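Local coordinates for protein acyl-CoA dehydrogenase (Geobacillus kaustophilus, PDB 2PG0) that binds FAD and, like other acyl-CoA dehydrogenases, probably introduces a double bond at the alpha-beta position of acyl chains, at residues L123-A128 with A167-V172; L189-R194 with N229-E234; M16-F21 with S74-E79; R8-E13 with D70-V75. All blocks are in the same frame, centred on the assembly; numbering follows the deposited sequence.

Overall arrangement
Interactions 4 and 3 come first along the chain. In interaction 4, residues 8-13, leading into helix 12-28, meet the start of helix 71-84. In interaction 3, residues 16-21 meet 74-79 on the same two helices. The two contacts share S74 and V75. Interaction 4 opens and closes first, so their loops cross. Their centres are about 8 Å apart, inside the helical N-terminal domain. Interaction 1 closes the loop between 123-128 and 167-172, and interaction 2 the later one between 189-194 and 229-234. These two follow in series and meet side by side in one mixed sheet, where I170 O probably accepts from V192 N. The nearest atoms of interactions 1 and 3 are about 12 Å apart.

Interaction 1: L123-A128 with A167-V172; sequences LITAIA and ADLIVV. With FAD (flavin-adenine dinucleotide), chain C.
Strands 125-128 and 169-172 run parallel, their short axes 4.5 Å apart. T125 pairs with L169, A126 with I170, I127 with V171 and A128 with V172. A126 N gives to L169 O, V171 N to A126 O, and A128 N to V171 O at 2.8 Å. At I124, the carbonyl O takes two donors in its plane, D168 N at 2.7 Å and L169 N at 3.2 Å.

D168 adds a side-chain bond to this end. Its CB lies 3.6 Å from CD2 of L123. Its CG is anti to the carbonyl carbon, which swings the carboxylate back beside its backbone N. OD2 accepts from I124 N at 2.8 Å through its anti lone pair, with a nearly straight N-H (166°), and lies against L123 CA. OD2 also pairs with R44, and OD1 with R194, so the buried charge is answered on both oxygens.

On the face with I170, the methyls of A126 and A167 press together, CB to CB, at 3.5 Å. At the other end, I127 O points off the pair and accepts from N3 of the FAD flavin at 2.9 Å. Here a main-chain carbonyl meets the pyrimidine part of the flavin; S136 and T130 also bond this FAD.

The pair belongs to the beta-rich acyl-CoA dehydrogenase middle domain, against which the flavin rests. T125, I127 and V171 lie against helix 89-105, where H94 bonds T125 OG1. L123 and L169 rest on W114 of helix 108-120. On the opposite face, A126, A128 and V172 meet strand 151-161, while strand 187-193 flanks 169-175.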
# COMPACT_ATOMS: atom_id res chain seq x y z
N LEU A 123 -11.99 -34.47 28.41
CA LEU A 123 -12.99 -33.68 27.73
C LEU A 123 -12.30 -32.57 26.94
O LEU A 123 -11.50 -31.82 27.49
CB LEU A 123 -14.00 -33.10 28.72
CG LEU A 123 -14.87 -34.09 29.52
CD1 LEU A 123 -15.74 -33.32 30.50
CD2 LEU A 123 -15.71 -34.97 28.61
N ILE A 124 -12.58 -32.53 25.65
CA ILE A 124 -12.10 -31.49 24.76
C ILE A 124 -13.27 -30.54 24.52
O ILE A 124 -14.40 -30.99 24.35
CB ILE A 124 -11.57 -32.10 23.43
CG1 ILE A 124 -10.34 -32.97 23.72
CG2 ILE A 124 -11.25 -31.01 22.39
CD1 ILE A 124 -9.79 -33.70 22.51
N THR A 125 -13.00 -29.24 24.52
CA THR A 125 -14.06 -28.24 24.41
C THR A 125 -14.09 -27.52 23.07
O THR A 125 -13.09 -27.45 22.35
CB THR A 125 -13.98 -27.19 25.55
OG1 THR A 125 -12.73 -26.51 25.49
CG2 THR A 125 -14.14 -27.85 26.92
N ALA A 126 -15.26 -26.95 22.76
CA ALA A 126 -15.46 -26.12 21.58
C ALA A 126 -16.49 -25.05 21.91
O ALA A 126 -17.24 -25.17 22.88
CB ALA A 126 -15.92 -26.96 20.42
N ILE A 127 -16.52 -24.00 21.10
CA ILE A 127 -17.53 -22.97 21.25
C ILE A 127 -18.24 -22.74 19.91
O ILE A 127 -17.58 -22.65 18.86
CB ILE A 127 -16.94 -21.67 21.86
CG1 ILE A 127 -18.06 -20.65 22.15
CG2 ILE A 127 -15.79 -21.09 21.00
CD1 ILE A 127 -17.72 -19.66 23.25
N ALA A 128 -19.57 -22.70 19.95
CA ALA A 128 -20.38 -22.63 18.73
C ALA A 128 -21.31 -21.42 18.74
O ALA A 128 -22.35 -21.42 19.40
CB ALA A 128 -21.17 -23.93 18.52
N ALA A 167 -14.58 -32.46 20.00
CA ALA A 167 -15.18 -31.82 21.17
C ALA A 167 -16.23 -32.69 21.87
O ALA A 167 -17.14 -33.23 21.23
CB ALA A 167 -15.76 -30.46 20.81
N ASP A 168 -16.07 -32.82 23.18
CA ASP A 168 -16.98 -33.58 24.04
C ASP A 168 -17.93 -32.66 24.79
O ASP A 168 -18.98 -33.09 25.27
CB ASP A 168 -16.15 -34.38 25.05
CG ASP A 168 -15.06 -35.19 24.39
OD1 ASP A 168 -15.38 -36.18 23.70
OD2 ASP A 168 -13.87 -34.82 24.56
N LEU A 169 -17.52 -31.40 24.92
CA LEU A 169 -18.31 -30.35 25.55
C LEU A 169 -18.35 -29.16 24.59
O LEU A 169 -17.30 -28.63 24.23
CB LEU A 169 -17.65 -29.88 26.85
CG LEU A 169 -17.63 -30.76 28.11
CD1 LEU A 169 -17.08 -29.92 29.26
CD2 LEU A 169 -19.01 -31.29 28.46
N ILE A 170 -19.54 -28.75 24.18
CA ILE A 170 -19.64 -27.61 23.26
C ILE A 170 -20.47 -26.50 23.92
O ILE A 170 -21.62 -26.71 24.29
CB ILE A 170 -20.23 -28.03 21.87
CG1 ILE A 170 -19.44 -29.19 21.25
CG2 ILE A 170 -20.23 -26.84 20.91
CD1 ILE A 170 -19.94 -30.59 21.65
N VAL A 171 -19.86 -25.33 24.09
CA VAL A 171 -20.59 -24.15 24.56
C VAL A 171 -21.38 -23.56 23.38
O VAL A 171 -20.79 -23.04 22.43
CB VAL A 171 -19.65 -23.10 25.20
CG1 VAL A 171 -20.44 -21.86 25.62
CG2 VAL A 171 -18.90 -23.71 26.41
N VAL A 172 -22.70 -23.68 23.44
CA VAL A 172 -23.57 -23.30 22.32
C VAL A 172 -24.37 -22.02 22.60
O VAL A 172 -25.08 -21.93 23.59
CB VAL A 172 -24.53 -24.46 21.91
CG1 VAL A 172 -25.41 -24.06 20.72
CG2 VAL A 172 -23.73 -25.72 21.58
PA FAD C . -19.99 -12.70 7.18
O1A FAD C . -21.12 -13.19 6.31
O2A FAD C . -20.44 -12.24 8.55
O5B FAD C . -19.20 -11.52 6.42
C5B FAD C . -18.72 -11.71 5.10
C4B FAD C . -17.86 -10.50 4.73
O4B FAD C . -18.65 -9.33 4.82
C3B FAD C . -16.70 -10.33 5.71
O3B FAD C . -15.55 -9.87 5.04
C2B FAD C . -17.18 -9.24 6.64
O2B FAD C . -16.13 -8.54 7.27
C1B FAD C . -18.01 -8.39 5.68
N9A FAD C . -18.96 -7.55 6.43
C8A FAD C . -20.05 -7.96 7.15
N7A FAD C . -20.63 -6.87 7.70
C5A FAD C . -19.93 -5.78 7.34
C6A FAD C . -20.09 -4.42 7.61
N6A FAD C . -21.02 -4.02 8.48
N1A FAD C . -19.19 -3.52 7.09
C2A FAD C . -18.14 -3.94 6.29
N3A FAD C . -17.99 -5.29 6.01
C4A FAD C . -18.87 -6.19 6.53
N1 FAD C . -17.12 -19.64 14.71
C2 FAD C . -17.45 -20.09 15.97
O2 FAD C . -18.47 -19.66 16.52
N3 FAD C . -16.65 -21.02 16.62
C4 FAD C . -15.52 -21.51 15.99
O4 FAD C . -14.83 -22.35 16.56
C4X FAD C . -15.18 -21.05 14.71
N5 FAD C . -14.05 -21.53 14.07
C5X FAD C . -13.72 -21.10 12.80
C6 FAD C . -12.59 -21.63 12.18
C7 FAD C . -12.25 -21.20 10.90
C7M FAD C . -11.01 -21.78 10.28
C8 FAD C . -13.04 -20.25 10.24
C8M FAD C . -12.73 -19.74 8.86
C9 FAD C . -14.18 -19.73 10.86
C9A FAD C . -14.52 -20.15 12.15
N10 FAD C . -15.65 -19.64 12.80
C10 FAD C . -15.99 -20.11 14.07
C1' FAD C . -16.50 -18.56 12.17
C2' FAD C . -15.85 -17.17 12.02
O2' FAD C . -15.77 -16.45 13.23
C3' FAD C . -16.69 -16.40 11.01
O3' FAD C . -16.36 -16.90 9.74
C4' FAD C . -16.48 -14.87 11.05
O4' FAD C . -16.98 -14.30 12.24
C5' FAD C . -17.15 -14.18 9.85
O5' FAD C . -18.50 -14.58 9.73
P FAD C . -19.02 -15.11 8.30
O1P FAD C . -18.12 -16.21 7.79
O2P FAD C . -20.45 -15.57 8.42
O3P FAD C . -18.87 -13.86 7.29

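Interaction 2: L189-R194 with N229-E234; sequences LLVVER and NLLGEE
N229 carries much of the contact, through both its backbone and its side chain. Its carbonyl O accepts from V191 N at 2.9 Å, in a nearly straight bond (170°). Its side chain sits with CG anti to the carbonyl carbon, chi1 -76°, and turns ND2 back to give to V191 O at 2.9 Å. That second bond is bent. V191 is therefore held through both its N and its O by one residue. Two residues on, L231 N gives to L189 O at 2.9 Å. In all three bonds the donor lies above the carbonyl plane.

Between these bonds, L190 and L230 form a non-hydrogen-bonded antiparallel pair, their CA atoms 4.5 Å apart. CD1 of L190 reaches across to the N229 carbonyl C at 3.6 Å. CD1 of L230 closes on L189 O at 3.4 Å. The short, weakly bonded strand 230-231 is the last strand, within this chain, of the mixed sheet that also contains 125-128 and 169-175. Strand 187-193 lies between it and 169-175.

Beside L189 a water accepts from L189 N at 2.7 Å and donates to L231 O and E233 O, joining the strand to the turn around G232.

Further out, the carboxylate of E193 stands almost perpendicular to the N229 amide, with OE1 3.6 Å from ND2. OE2 of E193 is bonded to W114 NE1, and the indole of W114 also packs on V191 and N229. Y101 of helix 89-105 lies against L189 and L231, while Y152 touches L190 and L230.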
# COMPACT_ATOMS: atom_id res chain seq x y z
N LEU A 189 -26.15 -19.17 26.81
CA LEU A 189 -25.12 -20.18 26.57
C LEU A 189 -25.53 -21.50 27.21
O LEU A 189 -25.88 -21.56 28.38
CB LEU A 189 -23.75 -19.71 27.08
CG LEU A 189 -23.21 -18.40 26.50
CD1 LEU A 189 -21.80 -18.12 27.00
CD2 LEU A 189 -23.26 -18.39 24.96
N LEU A 190 -25.48 -22.56 26.41
CA LEU A 190 -25.89 -23.88 26.85
C LEU A 190 -24.79 -24.89 26.51
O LEU A 190 -24.34 -24.96 25.36
CB LEU A 190 -27.21 -24.25 26.17
CG LEU A 190 -27.96 -25.55 26.50
CD1 LEU A 190 -28.39 -25.59 27.96
CD2 LEU A 190 -29.17 -25.67 25.59
N VAL A 191 -24.34 -25.64 27.51
CA VAL A 191 -23.31 -26.66 27.28
C VAL A 191 -23.94 -27.93 26.71
O VAL A 191 -24.85 -28.51 27.31
CB VAL A 191 -22.52 -26.98 28.58
CG1 VAL A 191 -21.52 -28.11 28.35
CG2 VAL A 191 -21.82 -25.73 29.11
N VAL A 192 -23.47 -28.35 25.53
CA VAL A 192 -23.97 -29.57 24.91
C VAL A 192 -22.90 -30.65 24.98
O VAL A 192 -21.78 -30.45 24.52
CB VAL A 192 -24.45 -29.34 23.45
CG1 VAL A 192 -24.88 -30.65 22.80
CG2 VAL A 192 -25.59 -28.33 23.42
N GLU A 193 -23.27 -31.79 25.55
CA GLU A 193 -22.32 -32.88 25.75
C GLU A 193 -22.37 -33.88 24.60
O GLU A 193 -23.39 -33.99 23.92
CB GLU A 193 -22.60 -33.57 27.10
CG GLU A 193 -22.38 -32.66 28.29
CD GLU A 193 -22.71 -33.33 29.62
OE1 GLU A 193 -23.89 -33.69 29.83
OE2 GLU A 193 -21.79 -33.48 30.45
N ARG A 194 -21.27 -34.58 24.38
CA ARG A 194 -21.21 -35.65 23.38
C ARG A 194 -22.35 -36.65 23.61
O ARG A 194 -22.77 -36.86 24.75
CB ARG A 194 -19.85 -36.36 23.44
CG ARG A 194 -19.69 -37.54 22.47
CD ARG A 194 -18.29 -38.15 22.51
NE ARG A 194 -17.27 -37.25 21.96
CZ ARG A 194 -17.04 -37.04 20.67
NH1 ARG A 194 -17.76 -37.67 19.74
NH2 ARG A 194 -16.08 -36.21 20.29
N ASN A 229 -27.49 -27.85 32.18
CA ASN A 229 -26.37 -27.46 31.31
C ASN A 229 -26.35 -25.99 30.89
O ASN A 229 -25.46 -25.57 30.15
CB ASN A 229 -26.32 -28.35 30.07
CG ASN A 229 -25.76 -29.73 30.35
OD1 ASN A 229 -25.55 -30.10 31.50
ND2 ASN A 229 -25.51 -30.49 29.30
N LEU A 230 -27.34 -25.23 31.34
CA LEU A 230 -27.34 -23.78 31.14
C LEU A 230 -26.14 -23.17 31.84
O LEU A 230 -25.89 -23.41 33.02
CB LEU A 230 -28.64 -23.14 31.66
CG LEU A 230 -28.71 -21.60 31.56
CD1 LEU A 230 -28.78 -21.13 30.11
CD2 LEU A 230 -29.89 -21.05 32.36
N LEU A 231 -25.37 -22.39 31.08
CA LEU A 231 -24.21 -21.70 31.62
C LEU A 231 -24.57 -20.25 31.91
O LEU A 231 -24.84 -19.47 30.98
CB LEU A 231 -23.03 -21.80 30.64
CG LEU A 231 -21.61 -21.51 31.11
CD1 LEU A 231 -21.18 -22.43 32.25
CD2 LEU A 231 -20.65 -21.65 29.93
N GLY A 232 -24.60 -19.90 33.19
CA GLY A 232 -24.95 -18.55 33.63
C GLY A 232 -26.45 -18.30 33.65
O GLY A 232 -27.23 -19.21 33.94
N GLU A 233 -26.85 -17.08 33.32
CA GLU A 233 -28.26 -16.68 33.36
C GLU A 233 -28.86 -16.64 31.96
O GLU A 233 -28.19 -16.28 30.99
CB GLU A 233 -28.42 -15.33 34.07
CG GLU A 233 -27.80 -15.28 35.47
CD GLU A 233 -28.06 -13.98 36.22
OE1 GLU A 233 -27.62 -12.90 35.75
OE2 GLU A 233 -28.70 -14.03 37.29
N GLU A 234 -30.14 -17.03 31.86
CA GLU A 234 -30.89 -16.94 30.61
C GLU A 234 -30.92 -15.49 30.12
O GLU A 234 -31.14 -14.57 30.90
CB GLU A 234 -32.31 -17.45 30.79
CG GLU A 234 -32.47 -18.96 30.65
CD GLU A 234 -33.92 -19.38 30.40
OE1 GLU A 234 -34.84 -18.68 30.88
OE2 GLU A 234 -34.14 -20.40 29.72
O HOH W 1 -26.54 -18.03 29.26

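Interaction 3: M16-F21 with S74-E79; sequences MFRAAF and SVVINE
The helical segments 16-21 and 74-79, of helices 12-28 and 71-84, run in roughly the same direction, their short axes 9.9 Å apart and crossing at -31°. V76 lies between F17 and R18. Its CG1 meets CD2 at the edge of the F17 ring at 3.5 Å and also lies 3.7 Å from R18 CB. Its CG2 sits over one face of the R18 guanidinium, 3.7 Å from NH2.

F17 and F21 both carry CG anti to the backbone N, so their rings extend toward the other helix. They meet I77 differently. CG1 of I77 lies in the plane of the F17 ring, 3.7 Å from CZ, but over one face of the F21 ring, offset toward its rim. CE2 of F21 also comes to 3.5 Å from I77 O.

R18 runs out extended and then bends at chi3 (-65°), which brings its head to E79. NH1 and NH2 both donate to the single oxygen OE1, at 2.9 Å for NH1 and 3.1 Å for NH2. The guanidinium and carboxylate planes are 30° apart. NH1 also pairs with E80, and E79 OE2 with R302 of helix 285-313, so the buried E79 is met by two arginines. A water adds a bond to E79 OE2.

This is apolar helix packing edged by a salt bridge. It joins two helices of the alpha-helical N-terminal domain of the acyl-CoA dehydrogenase fold, away from the flavin.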
# COMPACT_ATOMS: atom_id res chain seq x y z
N MET A 16 12.17 -21.27 31.56
CA MET A 16 12.43 -22.71 31.72
C MET A 16 11.23 -23.54 31.25
O MET A 16 11.42 -24.60 30.65
CB MET A 16 12.90 -23.11 33.13
CG MET A 16 12.52 -22.23 34.30
SD MET A 16 13.50 -22.56 35.82
CE MET A 16 15.02 -21.68 35.49
N PHE A 17 10.02 -23.04 31.50
CA PHE A 17 8.81 -23.69 31.00
C PHE A 17 8.78 -23.78 29.47
O PHE A 17 8.43 -24.83 28.92
CB PHE A 17 7.54 -23.00 31.52
CG PHE A 17 6.27 -23.55 30.93
CD1 PHE A 17 5.70 -24.71 31.43
CD2 PHE A 17 5.66 -22.91 29.84
CE1 PHE A 17 4.53 -25.23 30.88
CE2 PHE A 17 4.48 -23.43 29.29
CZ PHE A 17 3.92 -24.58 29.80
N ARG A 18 9.13 -22.68 28.79
CA ARG A 18 9.18 -22.66 27.33
C ARG A 18 10.12 -23.74 26.79
O ARG A 18 9.78 -24.45 25.84
CB ARG A 18 9.60 -21.29 26.79
CG ARG A 18 9.43 -21.17 25.27
CD ARG A 18 10.07 -19.91 24.72
NE ARG A 18 9.40 -18.70 25.21
CZ ARG A 18 8.33 -18.14 24.65
NH1 ARG A 18 7.77 -18.68 23.57
NH2 ARG A 18 7.81 -17.04 25.18
N ALA A 19 11.30 -23.86 27.41
CA ALA A 19 12.27 -24.86 26.99
C ALA A 19 11.74 -26.28 27.20
O ALA A 19 11.91 -27.15 26.34
CB ALA A 19 13.60 -24.66 27.74
N ALA A 20 11.08 -26.51 28.34
CA ALA A 20 10.49 -27.82 28.65
C ALA A 20 9.37 -28.18 27.67
O ALA A 20 9.27 -29.31 27.19
CB ALA A 20 9.98 -27.86 30.09
N PHE A 21 8.51 -27.20 27.39
CA PHE A 21 7.40 -27.39 26.47
C PHE A 21 7.91 -27.62 25.04
O PHE A 21 7.41 -28.49 24.33
CB PHE A 21 6.40 -26.22 26.56
CG PHE A 21 5.14 -26.43 25.77
CD1 PHE A 21 4.37 -27.59 25.93
CD2 PHE A 21 4.70 -25.46 24.86
CE1 PHE A 21 3.20 -27.79 25.19
CE2 PHE A 21 3.53 -25.65 24.13
CZ PHE A 21 2.78 -26.81 24.28
N SER A 74 0.06 -19.40 29.34
CA SER A 74 -0.76 -19.61 28.14
C SER A 74 -0.15 -18.96 26.90
O SER A 74 -0.23 -19.52 25.81
CB SER A 74 -2.19 -19.09 28.36
OG SER A 74 -2.94 -20.03 29.11
N VAL A 75 0.45 -17.78 27.08
CA VAL A 75 1.16 -17.12 25.98
C VAL A 75 2.26 -18.03 25.45
O VAL A 75 2.37 -18.26 24.24
CB VAL A 75 1.75 -15.76 26.42
CG1 VAL A 75 2.59 -15.14 25.29
CG2 VAL A 75 0.63 -14.80 26.84
N VAL A 76 3.07 -18.58 26.36
CA VAL A 76 4.14 -19.50 25.98
C VAL A 76 3.60 -20.72 25.21
O VAL A 76 4.12 -21.06 24.15
CB VAL A 76 4.97 -19.95 27.20
CG1 VAL A 76 5.91 -21.10 26.80
CG2 VAL A 76 5.77 -18.77 27.76
N ILE A 77 2.56 -21.35 25.76
CA ILE A 77 1.98 -22.54 25.14
C ILE A 77 1.52 -22.22 23.72
O ILE A 77 1.89 -22.92 22.76
CB ILE A 77 0.82 -23.14 26.00
CG1 ILE A 77 1.39 -23.83 27.24
CG2 ILE A 77 -0.00 -24.15 25.19
CD1 ILE A 77 0.36 -24.12 28.32
N ASN A 78 0.75 -21.16 23.57
CA ASN A 78 0.19 -20.84 22.26
C ASN A 78 1.24 -20.43 21.23
O ASN A 78 1.14 -20.79 20.06
CB ASN A 78 -0.92 -19.81 22.38
CG ASN A 78 -2.06 -20.31 23.24
OD1 ASN A 78 -2.25 -21.52 23.40
ND2 ASN A 78 -2.81 -19.39 23.82
N GLU A 79 2.27 -19.72 21.69
CA GLU A 79 3.39 -19.34 20.81
C GLU A 79 4.13 -20.59 20.33
O GLU A 79 4.37 -20.76 19.13
CB GLU A 79 4.37 -18.41 21.52
CG GLU A 79 3.89 -16.98 21.61
CD GLU A 79 4.89 -16.07 22.30
OE1 GLU A 79 5.96 -16.55 22.77
OE2 GLU A 79 4.60 -14.85 22.37
O HOH W 2 6.17 -14.19 24.57

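Interaction 4: R8-E13 with D70-V75; sequences RYLREE and DFAYSV
Y9, R11, E13 and D70 all place CG in the crowded position between backbone N and carbonyl carbon. In E13 (chi1 77°) this turns the extended side chain toward helix 71-84. Y73, with CG anti to its carbonyl carbon (chi1 -76°), brings its hydroxyl to E13. Its OH gives to E13 OE1 at 2.7 Å, on the anti lone pair, with the oxygen in the ring plane.

D70 stands at the N-cap of helix 71-84. OD1 accepts a weak capping bond from A72 N at 3.0 Å, and H14 also donates to it. OD2 faces R11 tip to tip, a weak salt bridge of 3.4 Å to NH1. A water donates to both D70 OD2 and Y9 O.

Next to these polar groups, A72 CB lies 3.5 Å from Y9 O and touches the edge of the Y9 ring at CD1. V75 CG1 approaches the Y9 tip, 3.9 Å from CE1. The Y9 hydroxyl bonds D306 of helix 285-313. The contact joins the start of helix 12-28 to the N-terminal end of helix 71-84 in the helical N-terminal domain.

E13 OE1 and D70 OD2 are 5.8 Å apart. R11 and the phenol hydrogen bond may ease the repulsion between these like charges.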
# COMPACT_ATOMS: atom_id res chain seq x y z
N ARG A 8 7.92 -7.55 29.97
CA ARG A 8 7.97 -7.75 31.41
C ARG A 8 7.12 -8.89 31.96
O ARG A 8 7.20 -9.18 33.15
CB ARG A 8 7.58 -6.46 32.14
CG ARG A 8 8.39 -5.25 31.74
CD ARG A 8 8.29 -4.14 32.77
NE ARG A 8 8.64 -2.85 32.19
CZ ARG A 8 9.27 -1.87 32.84
NH1 ARG A 8 9.62 -2.01 34.12
NH2 ARG A 8 9.54 -0.73 32.20
N TYR A 9 6.30 -9.53 31.13
CA TYR A 9 5.41 -10.57 31.66
C TYR A 9 6.07 -11.94 31.80
O TYR A 9 5.51 -12.83 32.44
CB TYR A 9 4.09 -10.66 30.87
CG TYR A 9 4.24 -10.98 29.40
CD1 TYR A 9 4.30 -12.30 28.96
CD2 TYR A 9 4.33 -9.96 28.45
CE1 TYR A 9 4.44 -12.61 27.61
CE2 TYR A 9 4.46 -10.26 27.09
CZ TYR A 9 4.52 -11.59 26.68
OH TYR A 9 4.67 -11.90 25.35
N LEU A 10 7.26 -12.11 31.22
CA LEU A 10 7.98 -13.37 31.33
C LEU A 10 9.09 -13.29 32.37
O LEU A 10 9.95 -12.40 32.30
CB LEU A 10 8.57 -13.80 29.98
CG LEU A 10 7.62 -14.05 28.81
CD1 LEU A 10 8.40 -14.28 27.52
CD2 LEU A 10 6.65 -15.21 29.07
N ARG A 11 9.06 -14.21 33.32
CA ARG A 11 10.18 -14.36 34.25
C ARG A 11 10.92 -15.67 34.00
O ARG A 11 10.54 -16.45 33.12
CB ARG A 11 9.73 -14.21 35.70
CG ARG A 11 8.61 -15.13 36.14
CD ARG A 11 8.04 -14.66 37.48
NE ARG A 11 7.21 -13.46 37.30
CZ ARG A 11 5.88 -13.47 37.22
NH1 ARG A 11 5.20 -14.61 37.31
NH2 ARG A 11 5.23 -12.32 37.05
N GLU A 12 11.99 -15.91 34.75
CA GLU A 12 12.80 -17.11 34.56
C GLU A 12 11.98 -18.40 34.50
O GLU A 12 12.24 -19.25 33.66
CB GLU A 12 13.92 -17.20 35.62
CG GLU A 12 15.06 -18.16 35.25
CD GLU A 12 15.70 -17.88 33.88
OE1 GLU A 12 15.81 -16.71 33.48
OE2 GLU A 12 16.10 -18.86 33.21
N GLU A 13 10.98 -18.54 35.38
CA GLU A 13 10.11 -19.72 35.40
C GLU A 13 9.40 -19.98 34.05
O GLU A 13 9.22 -21.13 33.65
CB GLU A 13 9.10 -19.66 36.55
CG GLU A 13 7.92 -18.73 36.32
CD GLU A 13 7.09 -18.50 37.56
OE1 GLU A 13 5.98 -19.05 37.65
OE2 GLU A 13 7.56 -17.75 38.46
N ASP A 70 -0.41 -18.42 35.79
CA ASP A 70 -0.82 -17.13 35.24
C ASP A 70 -0.90 -17.18 33.71
O ASP A 70 -0.50 -18.17 33.09
CB ASP A 70 0.04 -15.97 35.77
CG ASP A 70 1.43 -15.91 35.14
OD1 ASP A 70 1.73 -16.62 34.16
OD2 ASP A 70 2.25 -15.10 35.63
N PHE A 71 -1.42 -16.10 33.12
CA PHE A 71 -1.65 -16.03 31.67
C PHE A 71 -0.38 -16.11 30.82
O PHE A 71 -0.43 -16.51 29.66
CB PHE A 71 -2.45 -14.76 31.34
CG PHE A 71 -2.85 -14.65 29.89
CD1 PHE A 71 -3.84 -15.47 29.36
CD2 PHE A 71 -2.22 -13.72 29.06
CE1 PHE A 71 -4.20 -15.37 28.01
CE2 PHE A 71 -2.58 -13.62 27.72
CZ PHE A 71 -3.57 -14.44 27.19
N ALA A 72 0.77 -15.75 31.40
CA ALA A 72 2.04 -15.84 30.67
C ALA A 72 2.35 -17.28 30.25
O ALA A 72 2.93 -17.50 29.18
CB ALA A 72 3.18 -15.25 31.47
N TYR A 73 1.95 -18.26 31.07
CA TYR A 73 2.08 -19.67 30.69
C TYR A 73 1.26 -19.98 29.44
O TYR A 73 1.73 -20.71 28.57
CB TYR A 73 1.69 -20.61 31.83
CG TYR A 73 2.75 -20.70 32.88
CD1 TYR A 73 3.78 -21.65 32.78
CD2 TYR A 73 2.75 -19.85 33.99
CE1 TYR A 73 4.78 -21.74 33.75
CE2 TYR A 73 3.74 -19.93 34.97
CZ TYR A 73 4.75 -20.88 34.84
OH TYR A 73 5.74 -20.97 35.80
N SER A 74 0.06 -19.40 29.34
CA SER A 74 -0.76 -19.61 28.14
C SER A 74 -0.15 -18.96 26.90
O SER A 74 -0.23 -19.52 25.81
CB SER A 74 -2.19 -19.09 28.36
OG SER A 74 -2.94 -20.03 29.11
N VAL A 75 0.45 -17.78 27.08
CA VAL A 75 1.16 -17.12 25.98
C VAL A 75 2.26 -18.03 25.45
O VAL A 75 2.37 -18.26 24.24
CB VAL A 75 1.75 -15.76 26.42
CG1 VAL A 75 2.59 -15.14 25.29
CG2 VAL A 75 0.63 -14.80 26.84
O HOH W 3 3.94 -12.94 34.52